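Local coordinates for protein Dok-7 (Mus musculus, PDB 3ML4) that activates the receptor tyrosine kinase MuSK as a dimeric cytoplasmic adaptor, with a phosphoinositide-binding PH domain, and is essential for neuromuscular synapse formation, at residues 40-45 / 59-64; 9-14 / 28-33; 67-72 / 82-87. All coordinates share one frame; numbering follows the deposited sequence.

In the fold
All three interactions pair neighbouring strands of the antiparallel sheet of the PH domain. Interaction 2 lies at one edge, with strand 11-17 outermost; interaction 1 follows, its centre about 9 Å from that of interaction 2. Strands 24-31 and 40-45 are adjacent, and Leu43 O lies 2.7 Å from Val29 N, a probable hydrogen bond. Interaction 3 shares strand 59-71 with interaction 1; their centres are about 15 Å apart, and Leu63 CD1 packs 3.8 Å from Ile84 CG2. Interactions 2 and 3, with centres about 16 Å apart, do not touch. The bound MuSK juxtamembrane peptide packs on residues of interactions 1 and 2, whereas one face of interaction 3 packs on the PTB domain.

Interaction 1: residues 40-45 / 59-64; sequences LLMLVY and SSLTLE
Strands 40-45 and 59-63 run antiparallel, their axes 4.6 Å apart at closest approach and inclined at 164°. Leu40, Met42 and Val44 exchange backbone hydrogen bonds with Leu63, Leu61 and Ser59 in turn. The straightest of these, Met42 N to Leu61 O, reaches 176° at the hydrogen and meets the oxygen nearly along its C=O axis. At the far end the bond from Ser59 N to Val44 O is weak, at 3.5 Å.

The buried part centres on Leu40, Met42 and Leu63. Met42, a selenomethionine, has CG anti to its carbonyl carbon (chi1 -49°) and bends at chi3, so that its chain crosses Leu63 obliquely and SE rests 3.9 Å from Leu63 CD1. Beyond the pair, Val91 of strand 90-94 touches both side chains, while Leu40 packs on Ile108 and Leu112 of helix 98-112.

On this same face burial fades toward exposed Leu61, whose CB lies 4.3 Å from Met42 CB, and partly exposed Ser59, whose OG sits 3.3 Å from Val44 CB. Leu41, Leu43, Ser60 and Thr62 occupy the other face. Leu41, its CG anti to the backbone N, brings CD1 to 3.5 Å from Thr62 OG1, an apolar branch against a hydroxyl. Leu41, Leu43 and Ser60 also pack against basic side-chain atoms of the bound MuSK peptide, opposite the domain interior. Such a central strand pair belongs to the PH fold, a bent antiparallel beta sandwich closed by a C-terminal helix, here 98-112.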
# COMPACT_ATOMS: atom_id res chain seq x y z
N LEU B 40 2.09 -6.43 7.94
CA LEU B 40 3.08 -7.48 7.96
C LEU B 40 2.45 -8.81 8.35
O LEU B 40 1.70 -8.90 9.32
CB LEU B 40 4.22 -7.13 8.92
CG LEU B 40 5.31 -6.19 8.41
CD1 LEU B 40 6.19 -5.74 9.56
CD2 LEU B 40 6.14 -6.84 7.30
N LEU B 41 2.75 -9.83 7.56
CA LEU B 41 2.38 -11.20 7.90
C LEU B 41 3.51 -11.83 8.71
O LEU B 41 4.66 -11.86 8.28
CB LEU B 41 2.09 -12.02 6.64
CG LEU B 41 1.62 -13.47 6.79
CD1 LEU B 41 0.26 -13.56 7.46
CD2 LEU B 41 1.59 -14.17 5.44
N MSE B 42 3.15 -12.30 9.89
CA MSE B 42 4.08 -13.03 10.74
C MSE B 42 3.88 -14.51 10.50
O MSE B 42 2.76 -15.02 10.63
CB MSE B 42 3.83 -12.71 12.22
CG MSE B 42 3.73 -11.23 12.55
SE MSE B 42 4.02 -10.87 14.45
CE MSE B 42 5.95 -11.16 14.51
N LEU B 43 4.95 -15.20 10.13
CA LEU B 43 4.92 -16.65 9.97
C LEU B 43 5.92 -17.30 10.92
O LEU B 43 7.13 -17.12 10.78
CB LEU B 43 5.19 -17.06 8.52
CG LEU B 43 4.20 -16.60 7.43
CD1 LEU B 43 4.67 -17.04 6.05
CD2 LEU B 43 2.77 -17.08 7.69
N VAL B 44 5.40 -18.04 11.90
CA VAL B 44 6.23 -18.64 12.94
C VAL B 44 6.37 -20.15 12.78
O VAL B 44 5.38 -20.88 12.71
CB VAL B 44 5.69 -18.35 14.36
CG1 VAL B 44 6.70 -18.75 15.42
CG2 VAL B 44 5.34 -16.88 14.51
N TYR B 45 7.62 -20.60 12.73
CA TYR B 45 7.95 -22.02 12.70
C TYR B 45 8.68 -22.38 13.99
O TYR B 45 9.24 -21.50 14.65
CB TYR B 45 8.82 -22.33 11.48
CG TYR B 45 8.26 -21.83 10.16
CD1 TYR B 45 8.45 -20.51 9.75
CD2 TYR B 45 7.56 -22.69 9.31
CE1 TYR B 45 7.95 -20.05 8.54
CE2 TYR B 45 7.05 -22.24 8.09
CZ TYR B 45 7.25 -20.91 7.72
OH TYR B 45 6.76 -20.44 6.52
N SER B 59 2.01 -21.05 13.44
CA SER B 59 1.09 -19.94 13.68
C SER B 59 1.30 -18.82 12.66
O SER B 59 2.38 -18.67 12.09
CB SER B 59 1.24 -19.41 15.11
OG SER B 59 2.58 -19.03 15.38
N SER B 60 0.24 -18.04 12.46
CA SER B 60 0.27 -16.90 11.57
C SER B 60 -0.43 -15.71 12.22
O SER B 60 -1.33 -15.89 13.05
CB SER B 60 -0.40 -17.23 10.23
OG SER B 60 -1.79 -17.49 10.42
N LEU B 61 -0.02 -14.50 11.84
CA LEU B 61 -0.65 -13.28 12.31
C LEU B 61 -0.41 -12.14 11.33
O LEU B 61 0.66 -12.04 10.73
CB LEU B 61 -0.15 -12.91 13.71
CG LEU B 61 -0.91 -11.85 14.51
CD1 LEU B 61 -2.33 -12.32 14.89
CD2 LEU B 61 -0.13 -11.46 15.76
N THR B 62 -1.41 -11.28 11.16
CA THR B 62 -1.29 -10.12 10.30
C THR B 62 -1.46 -8.85 11.12
O THR B 62 -2.52 -8.63 11.72
CB THR B 62 -2.31 -10.14 9.14
OG1 THR B 62 -2.36 -11.45 8.57
CG2 THR B 62 -1.92 -9.13 8.04
N LEU B 63 -0.41 -8.04 11.14
CA LEU B 63 -0.42 -6.73 11.79
C LEU B 63 -0.88 -5.69 10.78
O LEU B 63 -0.15 -5.38 9.84
CB LEU B 63 0.98 -6.38 12.32
CG LEU B 63 1.63 -7.45 13.20
CD1 LEU B 63 3.11 -7.21 13.32
CD2 LEU B 63 0.97 -7.49 14.57
N GLU B 64 -2.08 -5.16 10.96
CA GLU B 64 -2.70 -4.33 9.93
C GLU B 64 -2.88 -2.86 10.32
O GLU B 64 -3.57 -2.10 9.63
CB GLU B 64 -4.02 -4.97 9.44
CG GLU B 64 -4.87 -5.64 10.52
CD GLU B 64 -5.56 -6.91 10.04
OE1 GLU B 64 -6.26 -6.87 8.99
OE2 GLU B 64 -5.42 -7.96 10.72

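Interaction 2: residues 9-14 / 28-33; sequences ALVEGQ and LVLRKP
Backbone hydrogen bonds join strands 11-14 and 28-31 through the pairs Val11-Leu30 and Gly13-Leu28. Leu30 N donates to Val11 O at 3.0 Å, nearly along the C=O axis, and Leu28 N donates to Gly13 O at 3.0 Å; Gly13 N returns a longer bond to Leu28 O. Beside them Glu12 CA lies 3.2 Å from Leu28 O in a CA-H...O contact. At the start of the strand Leu30 O receives two donors, Leu10 N at 2.8 Å and, weakly, Val11 N at 3.4 Å. Leu10 and Val11 together face Leu30 in a classic beta bulge within the first hairpin of the PH domain, Leu10 having a helix-like backbone (phi -78°, psi -38°).

Apolar contacts fall on both faces. Val11 and Leu30 lie alongside each other, Val11 CG2 4.0 Å from Leu30 CB, and both touch Trp104 of helix 98-112. On the face of Glu12 and Val29, Val29 CG2 lies beside Glu12 CB; Val29 CG1 reaches Ala9 CB, before the strand, at 3.8 Å.

Charged ends find partners elsewhere. Glu12 forms a salt bridge with Arg51 and a hydrogen bond with Trp27, and Arg31 extends to a salt bridge with Glu7.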
# COMPACT_ATOMS: atom_id res chain seq x y z
N ALA B 9 10.39 -13.99 2.03
CA ALA B 9 10.39 -13.22 3.26
C ALA B 9 11.16 -11.94 3.02
O ALA B 9 12.10 -11.93 2.23
CB ALA B 9 11.03 -14.03 4.37
N LEU B 10 10.76 -10.85 3.67
CA LEU B 10 11.62 -9.66 3.67
C LEU B 10 12.76 -9.84 4.67
O LEU B 10 13.88 -9.43 4.40
CB LEU B 10 10.84 -8.34 3.86
CG LEU B 10 10.11 -7.93 5.14
CD1 LEU B 10 11.06 -7.34 6.15
CD2 LEU B 10 9.06 -6.89 4.79
N VAL B 11 12.45 -10.46 5.80
CA VAL B 11 13.47 -10.97 6.74
C VAL B 11 13.01 -12.25 7.41
O VAL B 11 11.82 -12.45 7.64
CB VAL B 11 13.86 -9.97 7.88
CG1 VAL B 11 14.89 -8.97 7.40
CG2 VAL B 11 12.62 -9.31 8.50
N GLU B 12 13.98 -13.09 7.72
CA GLU B 12 13.75 -14.29 8.52
C GLU B 12 14.99 -14.61 9.33
O GLU B 12 16.10 -14.29 8.93
CB GLU B 12 13.35 -15.48 7.63
CG GLU B 12 14.28 -15.74 6.45
CD GLU B 12 13.98 -17.05 5.76
OE1 GLU B 12 13.58 -18.02 6.44
OE2 GLU B 12 14.15 -17.12 4.52
N GLY B 13 14.78 -15.23 10.49
CA GLY B 13 15.87 -15.58 11.38
C GLY B 13 15.38 -16.04 12.73
O GLY B 13 14.17 -16.18 12.95
N GLN B 14 16.32 -16.28 13.64
CA GLN B 14 15.96 -16.73 14.98
C GLN B 14 15.66 -15.53 15.87
O GLN B 14 16.46 -14.59 15.97
CB GLN B 14 17.05 -17.63 15.58
CG GLN B 14 16.54 -18.67 16.60
CD GLN B 14 15.66 -19.76 15.97
OE1 GLN B 14 15.58 -19.89 14.75
NE2 GLN B 14 15.00 -20.54 16.82
N LEU B 28 11.31 -17.02 12.81
CA LEU B 28 10.27 -16.07 12.43
C LEU B 28 10.44 -15.59 11.00
O LEU B 28 11.53 -15.20 10.59
CB LEU B 28 10.25 -14.87 13.38
CG LEU B 28 9.18 -13.79 13.19
CD1 LEU B 28 7.79 -14.29 13.57
CD2 LEU B 28 9.52 -12.55 13.99
N VAL B 29 9.34 -15.63 10.26
CA VAL B 29 9.30 -15.12 8.89
C VAL B 29 8.39 -13.88 8.83
O VAL B 29 7.21 -13.95 9.20
CB VAL B 29 8.81 -16.21 7.89
CG1 VAL B 29 8.38 -15.59 6.55
CG2 VAL B 29 9.88 -17.26 7.67
N LEU B 30 8.96 -12.76 8.38
CA LEU B 30 8.17 -11.56 8.14
C LEU B 30 8.10 -11.25 6.66
O LEU B 30 9.13 -11.23 5.97
CB LEU B 30 8.75 -10.35 8.89
CG LEU B 30 8.48 -10.30 10.40
CD1 LEU B 30 9.16 -9.09 11.01
CD2 LEU B 30 6.97 -10.30 10.72
N ARG B 31 6.88 -11.03 6.18
CA ARG B 31 6.66 -10.62 4.80
C ARG B 31 5.41 -9.76 4.66
O ARG B 31 4.47 -9.88 5.45
CB ARG B 31 6.61 -11.83 3.85
CG ARG B 31 5.34 -12.68 3.86
CD ARG B 31 5.45 -13.71 2.75
NE ARG B 31 4.26 -14.50 2.47
CZ ARG B 31 3.27 -14.12 1.67
NH1 ARG B 31 3.29 -12.93 1.09
NH2 ARG B 31 2.23 -14.93 1.45
N LYS B 32 5.41 -8.90 3.65
CA LYS B 32 4.24 -8.12 3.28
C LYS B 32 3.21 -9.04 2.62
O LYS B 32 3.55 -9.78 1.70
CB LYS B 32 4.63 -6.99 2.31
CG LYS B 32 5.46 -5.88 2.95
CD LYS B 32 6.21 -5.06 1.91
CE LYS B 32 5.41 -3.87 1.39
NZ LYS B 32 4.38 -4.25 0.39
N PRO B 33 1.95 -9.02 3.12
CA PRO B 33 0.85 -9.85 2.60
C PRO B 33 0.53 -9.55 1.13
O PRO B 33 0.07 -10.43 0.41
CB PRO B 33 -0.35 -9.44 3.47
CG PRO B 33 0.25 -8.86 4.70
CD PRO B 33 1.50 -8.18 4.25

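Interaction 3: residues 67-72 / 82-87; sequences CGLEPA and LAIICL
A beta hairpin of the PH domain, formed by strands 59-71 and 81-86, carries a classic beta bulge where Cys67 and Gly68 together face Ile85. Ile85 O takes a nearly straight bond from Cys67 N (2.6 Å, 176° at the hydrogen) and a weak one from Gly68 N, while Ile85 N donates to Gly68 O at 2.9 Å. Further along, Glu70 and Ala83 exchange two bonds; in the one from Ala83 N to Glu70 O the donor stands above the carbonyl plane.

Leu82, its CG anti to the backbone N (chi1 179°), crosses Leu69 obliquely, with Leu82 CD2 3.7 Å from Leu69 CD2. Leu82 CD1 rests 3.8 Å from Pro71 CB. An alanine in place of this leucine would lose CG and both methyl branches and would probably loosen the packing on Leu69 and Pro71. On the opposite face Ile85 CD1 reaches over Gly68, where no side chain intervenes, to within 4.1 Å of Glu70 CB. Near the bulge Cys67 SG contacts Leu87 CD2 at 3.5 Å.

The hairpin stands between two layers. Leu69, Pro71 and Leu82 touch Asp105 of helix 98-112, whereas Glu70 packs on Thr134 and His136 of strand 133-138 and on Arg117 and His119 of strand 115-122, placing this face of the PH sheet against the PTB domain.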
# COMPACT_ATOMS: atom_id res chain seq x y z
N CYS B 67 2.14 1.61 13.19
CA CYS B 67 2.38 3.05 13.36
C CYS B 67 3.85 3.45 13.27
O CYS B 67 4.17 4.62 13.06
CB CYS B 67 1.90 3.51 14.73
SG CYS B 67 0.19 3.21 15.03
N GLY B 68 4.74 2.48 13.49
CA GLY B 68 6.17 2.75 13.50
C GLY B 68 7.02 1.64 14.07
O GLY B 68 6.51 0.68 14.63
N LEU B 69 8.33 1.79 13.90
CA LEU B 69 9.31 0.87 14.46
C LEU B 69 10.27 1.60 15.38
O LEU B 69 10.58 2.77 15.18
CB LEU B 69 10.08 0.18 13.34
CG LEU B 69 9.45 -1.11 12.83
CD1 LEU B 69 8.49 -0.84 11.69
CD2 LEU B 69 10.54 -2.05 12.39
N GLU B 70 10.76 0.88 16.39
CA GLU B 70 11.66 1.44 17.40
C GLU B 70 12.48 0.30 18.02
O GLU B 70 11.92 -0.55 18.72
CB GLU B 70 10.82 2.20 18.45
CG GLU B 70 11.47 2.44 19.80
CD GLU B 70 12.16 3.77 19.92
OE1 GLU B 70 11.47 4.80 19.91
OE2 GLU B 70 13.40 3.78 20.06
N PRO B 71 13.79 0.25 17.72
CA PRO B 71 14.73 -0.75 18.24
C PRO B 71 15.43 -0.34 19.54
O PRO B 71 15.46 0.83 19.88
CB PRO B 71 15.77 -0.85 17.13
CG PRO B 71 15.81 0.53 16.53
CD PRO B 71 14.45 1.16 16.76
N ALA B 72 16.00 -1.33 20.23
CA ALA B 72 16.86 -1.15 21.42
C ALA B 72 16.16 -0.51 22.62
O ALA B 72 16.71 0.39 23.27
CB ALA B 72 18.16 -0.41 21.07
N LEU B 82 13.13 -5.29 19.19
CA LEU B 82 12.50 -4.38 18.25
C LEU B 82 11.01 -4.32 18.54
O LEU B 82 10.37 -5.33 18.80
CB LEU B 82 12.74 -4.83 16.80
CG LEU B 82 12.13 -3.99 15.67
CD1 LEU B 82 12.72 -2.57 15.62
CD2 LEU B 82 12.31 -4.70 14.32
N ALA B 83 10.48 -3.10 18.51
CA ALA B 83 9.06 -2.90 18.70
C ALA B 83 8.41 -2.60 17.37
O ALA B 83 8.83 -1.69 16.65
CB ALA B 83 8.82 -1.77 19.68
N ILE B 84 7.41 -3.41 17.02
CA ILE B 84 6.47 -3.07 15.96
C ILE B 84 5.28 -2.42 16.65
O ILE B 84 4.51 -3.09 17.34
CB ILE B 84 6.05 -4.31 15.12
CG1 ILE B 84 7.22 -4.75 14.24
CG2 ILE B 84 4.84 -4.00 14.23
CD1 ILE B 84 7.17 -6.21 13.83
N ILE B 85 5.18 -1.11 16.50
CA ILE B 85 4.14 -0.33 17.16
C ILE B 85 2.89 -0.28 16.31
O ILE B 85 2.94 0.05 15.12
CB ILE B 85 4.62 1.11 17.47
CG1 ILE B 85 5.95 1.07 18.24
CG2 ILE B 85 3.55 1.87 18.27
CD1 ILE B 85 6.77 2.31 18.09
N CYS B 86 1.76 -0.63 16.92
CA CYS B 86 0.48 -0.63 16.24
C CYS B 86 -0.52 0.19 17.01
O CYS B 86 -0.34 0.44 18.21
CB CYS B 86 -0.02 -2.07 16.08
SG CYS B 86 1.15 -3.16 15.26
N LEU B 87 -1.59 0.62 16.34
CA LEU B 87 -2.67 1.36 17.00
C LEU B 87 -3.23 0.58 18.19
O LEU B 87 -3.47 1.15 19.25
CB LEU B 87 -3.78 1.74 16.02
CG LEU B 87 -3.38 2.76 14.95
CD1 LEU B 87 -4.42 2.82 13.83
CD2 LEU B 87 -3.16 4.15 15.56